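Local coordinates for protein GH18 chiitnase (Pseudoalteromonas aurantia, PDB 6K7Z) that probably cleaves internal beta-1,4 bonds of chitin as a family 18 endochitinase, at residues 185-190 with 256-261; 112-117 with 152-157. All blocks are in the same frame, centred on the assembly; numbering follows the deposited sequence.

Contact 1: residues 185-190 with 256-261; sequences NVQFYN and GIMNWQ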
ATOM      1  N   ASN A 185       1.033  -3.911  -2.519  1.00  8.95           N
ATOM      2  CA  ASN A 185       0.450  -4.323  -1.236  1.00  9.26           C
ATOM      3  C   ASN A 185      -0.971  -4.792  -1.524  1.00  9.59           C
ATOM      4  O   ASN A 185      -1.910  -3.997  -1.506  1.00  9.91           O
ATOM      5  CB  ASN A 185       0.451  -3.167  -0.242  1.00  9.39           C
ATOM      6  CG  ASN A 185       1.856  -2.690   0.118  1.00  9.14           C
ATOM      7  OD1 ASN A 185       2.734  -3.488   0.446  1.00 10.41           O
ATOM      8  ND2 ASN A 185       2.063  -1.374   0.065  1.00  9.73           N
ATOM      9  N   VAL A 186      -1.138  -6.086  -1.819  1.00  7.89           N
ATOM     10  CA  VAL A 186      -2.454  -6.600  -2.201  1.00 10.46           C
ATOM     11  C   VAL A 186      -3.335  -6.713  -0.958  1.00 14.58           C
ATOM     12  O   VAL A 186      -2.970  -7.369   0.022  1.00 11.38           O
ATOM     13  CB  VAL A 186      -2.343  -7.957  -2.914  1.00 11.89           C
ATOM     14  CG1 VAL A 186      -3.725  -8.414  -3.370  1.00  9.40           C
ATOM     15  CG2 VAL A 186      -1.366  -7.875  -4.098  1.00 10.62           C
ATOM     16  N   GLN A 187      -4.515  -6.089  -1.002  1.00 13.18           N
ATOM     17  CA  GLN A 187      -5.428  -6.075   0.142  1.00 10.76           C
ATOM     18  C   GLN A 187      -6.336  -7.294   0.073  1.00 12.64           C
ATOM     19  O   GLN A 187      -7.420  -7.258  -0.511  1.00 12.77           O
ATOM     20  CB  GLN A 187      -6.250  -4.792   0.168  1.00 10.94           C
ATOM     21  CG  GLN A 187      -5.444  -3.520   0.023  1.00 10.57           C
ATOM     22  CD  GLN A 187      -6.297  -2.276   0.212  1.00 14.17           C
ATOM     23  OE1 GLN A 187      -7.317  -2.315   0.902  1.00 12.24           O
ATOM     24  NE2 GLN A 187      -5.878  -1.160  -0.398  1.00 11.92           N
ATOM     25  N   PHE A 188      -5.910  -8.387   0.707  1.00 11.38           N
ATOM     26  CA  PHE A 188      -6.754  -9.570   0.733  1.00 11.08           C
ATOM     27  C   PHE A 188      -7.805  -9.447   1.832  1.00 13.22           C
ATOM     28  O   PHE A 188      -7.928 -10.325   2.694  1.00 14.57           O
ATOM     29  CB  PHE A 188      -5.904 -10.836   0.910  1.00 13.86           C
ATOM     30  CG  PHE A 188      -5.114 -11.209  -0.323  1.00 13.61           C
ATOM     31  CD1 PHE A 188      -5.760 -11.688  -1.459  1.00 12.20           C
ATOM     32  CD2 PHE A 188      -3.727 -11.056  -0.359  1.00 12.85           C
ATOM     33  CE1 PHE A 188      -5.047 -12.030  -2.591  1.00 10.66           C
ATOM     34  CE2 PHE A 188      -3.002 -11.408  -1.496  1.00 12.83           C
ATOM     35  CZ  PHE A 188      -3.666 -11.891  -2.618  1.00 12.67           C
ATOM     36  N   TYR A 189      -8.571  -8.363   1.800  1.00 12.74           N
ATOM     37  CA  TYR A 189      -9.658  -8.145   2.742  1.00 14.96           C
ATOM     38  C   TYR A 189     -10.629  -7.163   2.106  1.00 14.82           C
ATOM     39  O   TYR A 189     -10.330  -6.539   1.086  1.00 14.71           O
ATOM     40  CB  TYR A 189      -9.145  -7.641   4.095  1.00 14.28           C
ATOM     41  CG  TYR A 189      -8.138  -6.526   4.001  1.00 13.65           C
ATOM     42  CD1 TYR A 189      -6.781  -6.802   3.871  1.00 13.75           C
ATOM     43  CD2 TYR A 189      -8.537  -5.196   4.033  1.00 14.31           C
ATOM     44  CE1 TYR A 189      -5.847  -5.783   3.777  1.00 10.05           C
ATOM     45  CE2 TYR A 189      -7.614  -4.172   3.949  1.00 11.64           C
ATOM     46  CZ  TYR A 189      -6.271  -4.465   3.828  1.00 13.61           C
ATOM     47  OH  TYR A 189      -5.342  -3.440   3.735  1.00 11.09           O
ATOM     48  N   ASN A 190     -11.823  -7.073   2.696  1.00 16.37           N
ATOM     49  CA  ASN A 190     -12.917  -6.268   2.145  1.00 18.15           C
ATOM     50  C   ASN A 190     -13.249  -6.667   0.717  1.00 18.16           C
ATOM     51  O   ASN A 190     -13.776  -5.858  -0.052  1.00 16.26           O
ATOM     52  CB  ASN A 190     -12.607  -4.770   2.195  1.00 16.58           C
ATOM     53  CG  ASN A 190     -12.391  -4.267   3.606  1.00 19.07           C
ATOM     54  OD1 ASN A 190     -12.976  -4.794   4.559  1.00 20.72           O
ATOM     55  ND2 ASN A 190     -11.556  -3.240   3.750  1.00 17.56           N
ATOM     56  N   GLY A 256       6.141 -11.002   0.757  1.00 14.29           N
ATOM     57  CA  GLY A 256       6.024 -10.503   2.113  1.00 13.88           C
ATOM     58  C   GLY A 256       4.582 -10.444   2.578  1.00 12.89           C
ATOM     59  O   GLY A 256       3.664 -10.923   1.908  1.00 12.93           O
ATOM     60  N   ILE A 257       4.415  -9.830   3.755  1.00 11.24           N
ATOM     61  CA  ILE A 257       3.127  -9.686   4.422  1.00 10.68           C
ATOM     62  C   ILE A 257       2.942  -8.232   4.813  1.00  8.89           C
ATOM     63  O   ILE A 257       3.826  -7.640   5.441  1.00  9.25           O
ATOM     64  CB  ILE A 257       3.031 -10.572   5.675  1.00 11.14           C
ATOM     65  CG1 ILE A 257       3.040 -12.049   5.285  1.00 10.50           C
ATOM     66  CG2 ILE A 257       1.774 -10.214   6.486  1.00 12.02           C
ATOM     67  CD1 ILE A 257       1.776 -12.489   4.544  1.00 12.64           C
ATOM     68  N   MET A 258       1.789  -7.673   4.460  1.00  9.96           N
ATOM     69  CA  MET A 258       1.377  -6.327   4.842  1.00  9.78           C
ATOM     70  C   MET A 258       0.229  -6.433   5.837  1.00  9.97           C
ATOM     71  O   MET A 258      -0.503  -7.426   5.843  1.00 10.02           O
ATOM     72  CB  MET A 258       0.949  -5.523   3.599  1.00  9.29           C
ATOM     73  CG  MET A 258       0.358  -4.132   3.901  1.00  9.75           C
ATOM     74  SD  MET A 258      -1.438  -4.197   4.148  1.00 10.98           S
ATOM     75  CE  MET A 258      -2.043  -4.233   2.466  1.00 12.69           C
ATOM     76  N   ASN A 259       0.077  -5.436   6.707  1.00 10.38           N
ATOM     77  CA  ASN A 259      -1.105  -5.435   7.558  1.00  9.86           C
ATOM     78  C   ASN A 259      -1.742  -4.057   7.623  1.00 11.56           C
ATOM     79  O   ASN A 259      -1.089  -3.018   7.454  1.00 10.31           O
ATOM     80  CB  ASN A 259      -0.819  -5.956   8.989  1.00  9.61           C
ATOM     81  CG  ASN A 259      -0.015  -4.983   9.838  1.00  9.82           C
ATOM     82  OD1 ASN A 259      -0.441  -3.857  10.108  1.00  9.63           O
ATOM     83  ND2 ASN A 259       1.131  -5.446  10.315  1.00 11.34           N
ATOM     84  N   TRP A 260      -3.047  -4.082   7.842  1.00 10.03           N
ATOM     85  CA  TRP A 260      -3.807  -2.914   8.260  1.00 10.85           C
ATOM     86  C   TRP A 260      -4.324  -3.270   9.646  1.00 11.35           C
ATOM     87  O   TRP A 260      -5.075  -4.239   9.766  1.00 10.26           O
ATOM     88  CB  TRP A 260      -4.971  -2.620   7.296  1.00 10.96           C
ATOM     89  CG  TRP A 260      -5.747  -1.403   7.699  1.00 12.80           C
ATOM     90  CD1 TRP A 260      -6.805  -1.348   8.572  1.00 13.10           C
ATOM     91  CD2 TRP A 260      -5.484  -0.054   7.300  1.00 12.10           C
ATOM     92  NE1 TRP A 260      -7.232  -0.045   8.713  1.00 17.45           N
ATOM     93  CE2 TRP A 260      -6.437   0.768   7.943  1.00 14.16           C
ATOM     94  CE3 TRP A 260      -4.550   0.537   6.442  1.00 12.57           C
ATOM     95  CZ2 TRP A 260      -6.475   2.158   7.762  1.00 16.20           C
ATOM     96  CZ3 TRP A 260      -4.587   1.906   6.263  1.00 12.83           C
ATOM     97  CH2 TRP A 260      -5.540   2.707   6.921  1.00 14.82           C
ATOM     98  N   GLN A 261      -3.904  -2.575  10.697  1.00  9.89           N
ATOM     99  CA  GLN A 261      -2.923  -1.500  10.680  1.00 11.34           C
ATOM    100  C   GLN A 261      -2.104  -1.582  11.968  1.00  9.94           C
ATOM    101  O   GLN A 261      -2.473  -2.309  12.901  1.00 11.84           O
ATOM    102  CB  GLN A 261      -3.606  -0.129  10.564  1.00 11.43           C
ATOM    103  CG  GLN A 261      -4.583   0.187  11.708  1.00 12.70           C
ATOM    104  CD  GLN A 261      -5.046   1.637  11.691  1.00 15.40           C
ATOM    105  OE1 GLN A 261      -4.229   2.561  11.672  1.00 14.90           O
ATOM    106  NE2 GLN A 261      -6.363   1.842  11.682  1.00 16.22           N
TER
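Met258 reaches from strand 256-260 across the barrel interior to Asn185 and Tyr189, and its chain can be followed atom by atom. Met258 CB lies 4.2 Å from Asn185 OD1. With CG anti to the backbone N (chi1 174°), the bend at chi2 places Met258 SD 4.0 Å from Tyr189 OH, and the bend at chi3 carries the methyl CE back toward residues 185-190. This methyl does most of the touching. Met258 CE sits at the edge of the Tyr189 ring, near the ring plane and 3.6 Å from Tyr189 OH, while Asn185 CB is 3.8 Å away and Gln187 CG 4.2 Å. A flexible, unbranched thioether suits this place, since it can bend to pack between the segments 185-187 and 256-260, whose axes approach to 7.5 Å at 56°. Tyr189 has length enough to reach across further along, where its OH comes within 3.7 Å of Trp260 CB; the indole itself leads away and meets Tyr7. The contact is van der Waals in kind, and the amide of Gln187 is engaged elsewhere, giving its NE2 to Ala155 O and Glu117 OE2. In the TIM barrel, strand 219-224 pairs with both strands and separates them in the sheet, while strand 3-8, on the other flank of 256-260, lays Ile5 and Tyr7 against Asn185 and Met258.

Contact 2: residues 112-117 with 152-157; sequences VDIDYE and ISHAPQ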
ATOM      1  N   VAL A 112       6.738   6.643  -1.783  1.00 15.53           N
ATOM      2  CA  VAL A 112       5.290   6.810  -1.814  1.00 14.38           C
ATOM      3  C   VAL A 112       4.636   5.452  -1.975  1.00 12.09           C
ATOM      4  O   VAL A 112       5.091   4.620  -2.765  1.00 13.60           O
ATOM      5  CB  VAL A 112       4.826   7.732  -2.959  1.00 13.07           C
ATOM      6  CG1 VAL A 112       3.304   7.897  -2.933  1.00 14.24           C
ATOM      7  CG2 VAL A 112       5.478   9.076  -2.865  1.00 19.42           C
ATOM      8  N   ASP A 113       3.548   5.251  -1.249  1.00 10.05           N
ATOM      9  CA  ASP A 113       2.623   4.154  -1.470  1.00 10.08           C
ATOM     10  C   ASP A 113       1.365   4.736  -2.098  1.00 10.85           C
ATOM     11  O   ASP A 113       0.789   5.682  -1.563  1.00 11.23           O
ATOM     12  CB  ASP A 113       2.295   3.464  -0.145  1.00  8.83           C
ATOM     13  CG  ASP A 113       1.275   2.351  -0.288  1.00 10.61           C
ATOM     14  OD1 ASP A 113       1.575   1.320  -0.934  1.00 10.99           O
ATOM     15  OD2 ASP A 113       0.169   2.490   0.287  1.00 11.33           O
ATOM     16  N   ILE A 114       0.956   4.198  -3.240  1.00  9.93           N
ATOM     17  CA  ILE A 114      -0.199   4.708  -3.965  1.00  9.97           C
ATOM     18  C   ILE A 114      -1.357   3.797  -3.596  1.00 10.02           C
ATOM     19  O   ILE A 114      -1.510   2.709  -4.153  1.00 10.39           O
ATOM     20  CB  ILE A 114       0.045   4.762  -5.474  1.00 10.60           C
ATOM     21  CG1 ILE A 114       1.138   5.798  -5.767  1.00 11.67           C
ATOM     22  CG2 ILE A 114      -1.244   5.088  -6.218  1.00 10.56           C
ATOM     23  CD1 ILE A 114       1.707   5.682  -7.151  1.00 15.87           C
ATOM     24  N   ASP A 115      -2.157   4.230  -2.624  1.00 10.65           N
ATOM     25  CA  ASP A 115      -3.276   3.427  -2.141  1.00 11.02           C
ATOM     26  C   ASP A 115      -4.530   3.863  -2.892  1.00 11.73           C
ATOM     27  O   ASP A 115      -5.374   4.608  -2.391  1.00 12.10           O
ATOM     28  CB  ASP A 115      -3.420   3.578  -0.633  1.00  9.20           C
ATOM     29  CG  ASP A 115      -4.477   2.653  -0.041  1.00 11.55           C
ATOM     30  OD1 ASP A 115      -5.131   1.902  -0.797  1.00 13.69           O
ATOM     31  OD2 ASP A 115      -4.653   2.666   1.197  1.00 12.68           O
ATOM     32  N   TYR A 116      -4.645   3.367  -4.118  1.00 10.56           N
ATOM     33  CA  TYR A 116      -5.682   3.775  -5.062  1.00 12.51           C
ATOM     34  C   TYR A 116      -6.831   2.770  -5.029  1.00 12.10           C
ATOM     35  O   TYR A 116      -6.624   1.579  -5.283  1.00 11.98           O
ATOM     36  CB  TYR A 116      -5.081   3.868  -6.461  1.00 10.16           C
ATOM     37  CG  TYR A 116      -6.039   4.213  -7.569  1.00 11.08           C
ATOM     38  CD1 TYR A 116      -6.275   5.528  -7.908  1.00 10.90           C
ATOM     39  CD2 TYR A 116      -6.678   3.215  -8.305  1.00 12.15           C
ATOM     40  CE1 TYR A 116      -7.134   5.857  -8.943  1.00 13.28           C
ATOM     41  CE2 TYR A 116      -7.543   3.534  -9.350  1.00 13.57           C
ATOM     42  CZ  TYR A 116      -7.759   4.862  -9.665  1.00 16.00           C
ATOM     43  OH  TYR A 116      -8.606   5.211 -10.700  1.00 14.77           O
ATOM     44  N   GLU A 117      -8.048   3.259  -4.737  1.00 11.74           N
ATOM     45  CA  GLU A 117      -9.208   2.385  -4.550  1.00 12.79           C
ATOM     46  C   GLU A 117     -10.400   2.788  -5.425  1.00 13.22           C
ATOM     47  O   GLU A 117     -11.532   2.369  -5.158  1.00 12.57           O
ATOM     48  CB  GLU A 117      -9.608   2.364  -3.069  1.00 11.73           C
ATOM     49  CG  GLU A 117      -8.407   2.259  -2.102  1.00 14.23           C
ATOM     50  CD  GLU A 117      -8.774   1.698  -0.719  1.00 17.33           C
ATOM     51  OE1 GLU A 117      -9.974   1.637  -0.407  1.00 20.74           O
ATOM     52  OE2 GLU A 117      -7.862   1.307   0.046  1.00 18.13           O
ATOM     53  N   ILE A 152       8.367   3.169  -4.711  1.00 13.35           N
ATOM     54  CA  ILE A 152       7.004   3.436  -5.161  1.00 12.19           C
ATOM     55  C   ILE A 152       6.264   2.114  -5.067  1.00 11.83           C
ATOM     56  O   ILE A 152       6.583   1.167  -5.794  1.00 12.93           O
ATOM     57  CB  ILE A 152       6.938   3.992  -6.591  1.00 11.71           C
ATOM     58  CG1 ILE A 152       7.691   5.318  -6.688  1.00 13.94           C
ATOM     59  CG2 ILE A 152       5.481   4.204  -7.006  1.00 11.03           C
ATOM     60  CD1 ILE A 152       7.717   5.897  -8.103  1.00 16.53           C
ATOM     61  N   SER A 153       5.304   2.034  -4.157  1.00 10.79           N
ATOM     62  CA  SER A 153       4.417   0.885  -4.085  1.00  8.41           C
ATOM     63  C   SER A 153       3.005   1.322  -4.443  1.00  9.73           C
ATOM     64  O   SER A 153       2.697   2.519  -4.487  1.00 11.01           O
ATOM     65  CB  SER A 153       4.455   0.251  -2.686  1.00 10.59           C
ATOM     66  OG  SER A 153       4.057   1.165  -1.683  1.00 11.10           O
ATOM     67  N   HIS A 154       2.167   0.338  -4.770  1.00  9.64           N
ATOM     68  CA  HIS A 154       0.724   0.499  -4.916  1.00  9.46           C
ATOM     69  C   HIS A 154       0.048  -0.504  -3.993  1.00  9.12           C
ATOM     70  O   HIS A 154       0.672  -1.472  -3.563  1.00 10.50           O
ATOM     71  CB  HIS A 154       0.238   0.244  -6.353  1.00  7.95           C
ATOM     72  CG  HIS A 154       0.718   1.242  -7.357  1.00  9.45           C
ATOM     73  ND1 HIS A 154      -0.146   2.020  -8.094  1.00 10.54           N
ATOM     74  CD2 HIS A 154       1.964   1.563  -7.771  1.00 10.37           C
ATOM     75  CE1 HIS A 154       0.549   2.782  -8.920  1.00 12.99           C
ATOM     76  NE2 HIS A 154       1.833   2.532  -8.735  1.00 12.39           N
ATOM     77  N   ALA A 155      -1.246  -0.307  -3.730  1.00  8.39           N
ATOM     78  CA  ALA A 155      -1.990  -1.163  -2.795  1.00  9.38           C
ATOM     79  C   ALA A 155      -3.292  -1.648  -3.424  1.00 10.31           C
ATOM     80  O   ALA A 155      -4.389  -1.321  -2.951  1.00 11.20           O
ATOM     81  CB  ALA A 155      -2.260  -0.433  -1.477  1.00  9.79           C
ATOM     82  N   PRO A 156      -3.205  -2.451  -4.482  1.00  9.93           N
ATOM     83  CA  PRO A 156      -4.416  -2.877  -5.186  1.00  8.26           C
ATOM     84  C   PRO A 156      -5.210  -3.919  -4.417  1.00 10.67           C
ATOM     85  O   PRO A 156      -4.701  -4.653  -3.565  1.00 10.23           O
ATOM     86  CB  PRO A 156      -3.872  -3.472  -6.485  1.00  8.90           C
ATOM     87  CG  PRO A 156      -2.526  -3.982  -6.102  1.00  8.06           C
ATOM     88  CD  PRO A 156      -1.990  -2.982  -5.129  1.00  8.87           C
ATOM     89  N   GLN A 157      -6.464  -3.980  -4.746  1.00  9.88           N
ATOM     90  CA  GLN A 157      -7.349  -5.042  -4.295  1.00 13.83           C
ATOM     91  C   GLN A 157      -7.369  -6.171  -5.319  1.00 11.34           C
ATOM     92  O   GLN A 157      -7.040  -5.959  -6.490  1.00 12.14           O
ATOM     93  CB  GLN A 157      -8.745  -4.478  -4.069  1.00 13.85           C
ATOM     94  CG  GLN A 157      -8.749  -3.458  -2.941  1.00 14.24           C
ATOM     95  CD  GLN A 157      -9.974  -2.587  -2.951  1.00 14.81           C
ATOM     96  OE1 GLN A 157     -11.086  -3.054  -2.693  1.00 17.40           O
ATOM     97  NE2 GLN A 157      -9.782  -1.310  -3.252  1.00 16.41           N
TER
HETATM   98  O   HOH W   1      -6.888  -0.713  -3.754  1.00 11.25           O
HETATM   99  O   HOH W   2      -3.838   0.705  -5.364  1.00 12.36           O
HETATM  100  O   HOH W   3     -12.413   0.270  -3.448  1.00 18.18           O
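Ser153 and Asp113 meet because each torsion aims a polar tip along the same side of the sheet: Ser153 OG lies between its backbone N and carbonyl carbon (chi1 60°), and Asp113 CG is anti to its own N (chi1 177°). The hydroxyl donates to the anti lone pair of Asp113 OD1 over only 2.6 Å. A short serine suits this interior position, bonding the carboxylate close to the backbone, while Tyr7 and Ser75 hold Asp113 OD2. On the other side, Ile114 and His154 lie side by side, and Ile114 CD1 settles over one face of the imidazole, 3.9 Å from its centroid, in a CH-pi contact; the same methyl touches Ile152 CG2 at 4.1 Å. Tyr170 and Thr138 bind the two ring nitrogens of His154, and an alanine here would probably leave both hydroxyls without their mate and open a gap beside Ile114. Parallel pairing joins the backbones, Ser153 N to Val112 O (2.9 Å) and Ile114 N to Ser153 O (2.7 Å). Beyond the strands a water bridges Tyr116 O, Ala155 O and Gln157 NE2, while Gln157 OE1 bonds to Asn191 ND2. Residues 112-117 end the DGxDxDxE signature of family 18, with Glu117 the probable proton donor; the hydrogen bonds to both carboxylate oxygens of Asp113 probably help hold this aspartate in place within the signature.

How the contacts relate
The centres of the two contacts lie 11 Å apart in one TIM barrel, and contact 2 closes along the chain before contact 1 opens. Contact 2 joins adjacent strands of a beta-alpha-beta unit, 111-115 and 151-154 with helix 130-144 between them; contact 1 spans the interior between strands that are not neighbours. They meet where strand 151-154 pairs with 183-187: Asn185 N probably bonds to His154 O at 2.7 Å, and Gln187 N to Pro156 O at 2.9 Å. Asn185 ND2 also reaches Asp113 OD1 in a weak hydrogen bond. Gln187, on the strand of contact 1, also bonds to Glu117 OE2, so the two contacts meet beside the probable catalytic glutamate.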